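Local coordinates for flavin prenyltransferase PAD1, mitochondrial (Aspergillus niger, PDB 6QLG), which probably makes the prenylated FMN cofactor of ferulic acid decarboxylase by joining a dimethylallyl group to N5 and C6 of the flavin, without a metal, at residues 101-106 / 138-144. Sequence-based numbering, arbitrary orientation. Where two conformers were deposited one is given.
With FMN (flavin mononucleotide), chain T.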
loop_
_atom_site.group_PDB
_atom_site.type_symbol
_atom_site.label_atom_id
_atom_site.label_comp_id
_atom_site.label_asym_id
_atom_site.label_seq_id
_atom_site.Cartn_x
_atom_site.Cartn_y
_atom_site.Cartn_z
ATOM N N HIS B 101 -19.096 -23.378 27.483
ATOM C CA HIS B 101 -17.945 -22.790 28.150
ATOM C C HIS B 101 -18.230 -21.335 28.493
ATOM O O HIS B 101 -18.890 -20.623 27.729
ATOM C CB HIS B 101 -16.692 -22.897 27.278
ATOM C CG HIS B 101 -16.444 -24.275 26.746
ATOM N ND1 HIS B 101 -15.846 -25.265 27.494
ATOM C CD2 HIS B 101 -16.722 -24.829 25.542
ATOM C CE1 HIS B 101 -15.761 -26.368 26.774
ATOM N NE2 HIS B 101 -16.286 -26.131 25.585
ATOM N N ASN B 102 -17.730 -20.907 29.649
ATOM C CA ASN B 102 -17.952 -19.548 30.124
ATOM C C ASN B 102 -17.166 -18.555 29.273
ATOM O O ASN B 102 -15.993 -18.784 28.960
ATOM C CB ASN B 102 -17.538 -19.444 31.594
ATOM C CG ASN B 102 -17.980 -18.149 32.246
ATOM O OD1 ASN B 102 -17.763 -17.061 31.713
ATOM N ND2 ASN B 102 -18.594 -18.261 33.420
ATOM N N ILE B 103 -17.815 -17.446 28.907
ATOM C CA ILE B 103 -17.186 -16.431 28.062
ATOM C C ILE B 103 -15.924 -15.871 28.710
ATOM O O ILE B 103 -14.991 -15.450 28.011
ATOM C CB ILE B 103 -18.205 -15.316 27.741
ATOM C CG1 ILE B 103 -17.598 -14.270 26.801
ATOM C CG2 ILE B 103 -18.704 -14.653 29.019
ATOM C CD1 ILE B 103 -17.501 -14.717 25.370
ATOM N N ASN B 104 -15.859 -15.864 30.040
ATOM C CA ASN B 104 -14.708 -15.328 30.757
ATOM C C ASN B 104 -13.634 -16.371 31.030
ATOM O O ASN B 104 -12.588 -16.028 31.591
ATOM C CB ASN B 104 -15.154 -14.708 32.087
ATOM C CG ASN B 104 -16.314 -13.750 31.928
ATOM O OD1 ASN B 104 -17.370 -13.929 32.540
ATOM N ND2 ASN B 104 -16.126 -12.724 31.108
ATOM N N ASP B 105 -13.855 -17.627 30.647
ATOM C CA ASP B 105 -12.960 -18.722 31.021
ATOM C C ASP B 105 -11.911 -18.903 29.931
ATOM O O ASP B 105 -12.073 -19.697 29.003
ATOM C CB ASP B 105 -13.754 -20.001 31.259
ATOM C CG ASP B 105 -12.877 -21.162 31.692
ATOM O OD1 ASP B 105 -11.697 -20.932 32.031
ATOM O OD2 ASP B 105 -13.372 -22.308 31.694
ATOM N N MET B 106 -10.804 -18.170 30.059
ATOM C CA MET B 106 -9.701 -18.280 29.111
ATOM C C MET B 106 -8.910 -19.573 29.262
ATOM O O MET B 106 -7.995 -19.810 28.468
ATOM C CB MET B 106 -8.768 -17.077 29.260
ATOM C CG MET B 106 -9.490 -15.739 29.249
ATOM S SD MET B 106 -10.550 -15.535 27.806
ATOM C CE MET B 106 -9.314 -15.451 26.519
ATOM N N CYS B 138 -7.919 -10.431 21.724
ATOM C CA CYS B 138 -8.661 -11.638 22.085
ATOM C C CYS B 138 -8.772 -11.748 23.605
ATOM O O CYS B 138 -8.120 -12.565 24.256
ATOM C CB CYS B 138 -7.986 -12.867 21.481
ATOM S SG CYS B 138 -6.182 -12.921 21.683
ATOM N N ASP B 139 -9.638 -10.906 24.168
ATOM C CA ASP B 139 -9.785 -10.795 25.614
ATOM C C ASP B 139 -11.009 -11.522 26.170
ATOM O O ASP B 139 -11.295 -11.395 27.364
ATOM C CB ASP B 139 -9.800 -9.318 26.031
ATOM C CG ASP B 139 -11.180 -8.692 25.963
ATOM O OD1 ASP B 139 -11.954 -9.016 25.036
ATOM O OD2 ASP B 139 -11.486 -7.858 26.844
ATOM N N ASP B 140 -11.738 -12.278 25.346
ATOM C CA ASP B 140 -12.746 -13.204 25.853
ATOM C C ASP B 140 -12.629 -14.518 25.094
ATOM O O ASP B 140 -11.845 -14.647 24.149
ATOM C CB ASP B 140 -14.173 -12.622 25.780
ATOM C CG ASP B 140 -14.651 -12.351 24.357
ATOM O OD1 ASP B 140 -14.557 -13.239 23.484
ATOM O OD2 ASP B 140 -15.153 -11.234 24.118
ATOM N N LEU B 141 -13.421 -15.507 25.519
ATOM C CA LEU B 141 -13.253 -16.853 24.981
ATOM C C LEU B 141 -13.655 -16.941 23.514
ATOM O O LEU B 141 -13.075 -17.734 22.765
ATOM C CB LEU B 141 -14.054 -17.862 25.802
ATOM C CG LEU B 141 -13.796 -19.316 25.400
ATOM C CD1 LEU B 141 -12.306 -19.618 25.472
ATOM C CD2 LEU B 141 -14.581 -20.270 26.278
ATOM N N ILE B 142 -14.638 -16.148 23.083
ATOM C CA ILE B 142 -15.049 -16.178 21.682
ATOM C C ILE B 142 -13.923 -15.676 20.785
ATOM O O ILE B 142 -13.546 -16.332 19.807
ATOM C CB ILE B 142 -16.341 -15.366 21.481
ATOM C CG1 ILE B 142 -17.537 -16.118 22.068
ATOM C CG2 ILE B 142 -16.568 -15.074 20.003
ATOM C CD1 ILE B 142 -18.841 -15.360 21.991
ATOM N N SER B 143 -13.356 -14.513 21.112
ATOM C CA SER B 143 -12.325 -13.938 20.252
ATOM C C SER B 143 -11.024 -14.729 20.338
ATOM O O SER B 143 -10.323 -14.887 19.332
ATOM C CB SER B 143 -12.102 -12.466 20.607
ATOM O OG SER B 143 -11.957 -12.284 22.004
ATOM N N ARG B 144 -10.690 -15.248 21.524
ATOM C CA ARG B 144 -9.479 -16.055 21.655
ATOM C C ARG B 144 -9.586 -17.350 20.860
ATOM O O ARG B 144 -8.639 -17.738 20.166
ATOM C CB ARG B 144 -9.193 -16.354 23.126
ATOM C CG ARG B 144 -8.012 -17.295 23.363
ATOM C CD ARG B 144 -6.716 -16.756 22.764
ATOM N NE ARG B 144 -5.591 -17.662 22.983
ATOM C CZ ARG B 144 -4.420 -17.574 22.354
ATOM N NH1 ARG B 144 -4.212 -16.619 21.458
ATOM N NH2 ARG B 144 -3.456 -18.445 22.620
HETATM N N1 FMN T . -2.308 -16.431 24.942
HETATM C C2 FMN T . -1.254 -16.203 24.083
HETATM O O2 FMN T . -1.363 -15.348 23.207
HETATM N N3 FMN T . -0.087 -16.933 24.209
HETATM C C4 FMN T . 0.029 -17.894 25.199
HETATM O O4 FMN T . 1.067 -18.554 25.323
HETATM C C4A FMN T . -1.034 -18.123 26.065
HETATM N N5 FMN T . -0.909 -19.079 27.048
HETATM C C5A FMN T . -1.959 -19.312 27.914
HETATM C C6 FMN T . -1.838 -20.278 28.910
HETATM C C7 FMN T . -2.899 -20.506 29.777
HETATM C C7M FMN T . -2.780 -21.542 30.851
HETATM C C8 FMN T . -4.077 -19.774 29.654
HETATM C C8M FMN T . -5.214 -20.034 30.601
HETATM C C9 FMN T . -4.195 -18.810 28.658
HETATM C C9A FMN T . -3.139 -18.576 27.787
HETATM N N10 FMN T . -3.256 -17.612 26.798
HETATM C C10 FMN T . -2.205 -17.388 25.934
HETATM C "C1'" FMN T . -4.520 -16.816 26.636
HETATM C "C2'" FMN T . -4.436 -15.453 27.308
HETATM O "O2'" FMN T . -4.304 -15.631 28.699
HETATM C "C3'" FMN T . -5.710 -14.669 27.024
HETATM O "O3'" FMN T . -5.716 -14.200 25.692
HETATM C "C4'" FMN T . -5.843 -13.473 27.958
HETATM O "O4'" FMN T . -6.981 -12.726 27.592
HETATM C "C5'" FMN T . -4.641 -12.535 27.877
HETATM O "O5'" FMN T . -4.873 -11.459 28.762
HETATM P P FMN T . -3.695 -10.484 29.272
HETATM O O1P FMN T . -4.302 -9.184 29.754
HETATM O O2P FMN T . -2.958 -11.170 30.397
HETATM O O3P FMN T . -2.748 -10.187 28.128
#
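Cys138 meets Met106 through its carbonyl oxygen, 3.9 Å from the methyl CE, and the same Cys138 O takes a weak hydrogen bond from the ribityl O3' of FMN. Asp140 stands at the N-cap of helix 141-151: with CG between its backbone N and carbonyl carbon (chi1 64°), OD1 turns back to accept from Ser143 N, with an N-H...O angle of 168°. Across the contact its CB lies against Ile103 O, and its CG and OD1 against Ile103 CD1. Asp140 O accepts from both Arg144 N and Ser143 OG, the hydroxyl lying above the carbonyl plane. Leu141, the first helical residue, supplies the polar link between the segments: its N donates to Ile103 O at 2.9 Å, in the carbonyl plane, so a helix-start N-H is satisfied by the type I turn Asn102-Asp105. The leucine side chain points at that turn and forks around it, CD1 reaching Asp105 O and CD2 lying 3.4 Å from Asn102 O and beside His101 CB. Ile142 offers CG1 to Ile103 CD1 at 3.6 Å, the two side chains crossing at a slant and both resting on Val73 of strand 69-74. At Arg144 the aliphatic root carries the contact: Met106, bent at both chi2 and chi3, folds its thioether over the helix start and sets CE 3.5 Å from Arg144 CB. Farther out, FMN N1 lies over one face of the guanidinium, offset toward its rim, 3.3 Å from Arg144 NH2, which forms a salt bridge with Glu162 of a second subunit. That subunit also supplies Ser75, Ser126 and Lys128 to the same flavin, placing the contact at a subunit interface. The cationic guanidinium over N1 would probably favour negative charge on a reduced flavin, an effect the Glu162 carboxylate would partly offset, while Met106 packs the arginine's base beside the pocket of the bound dimethylallyl diphosphate, which both residues line.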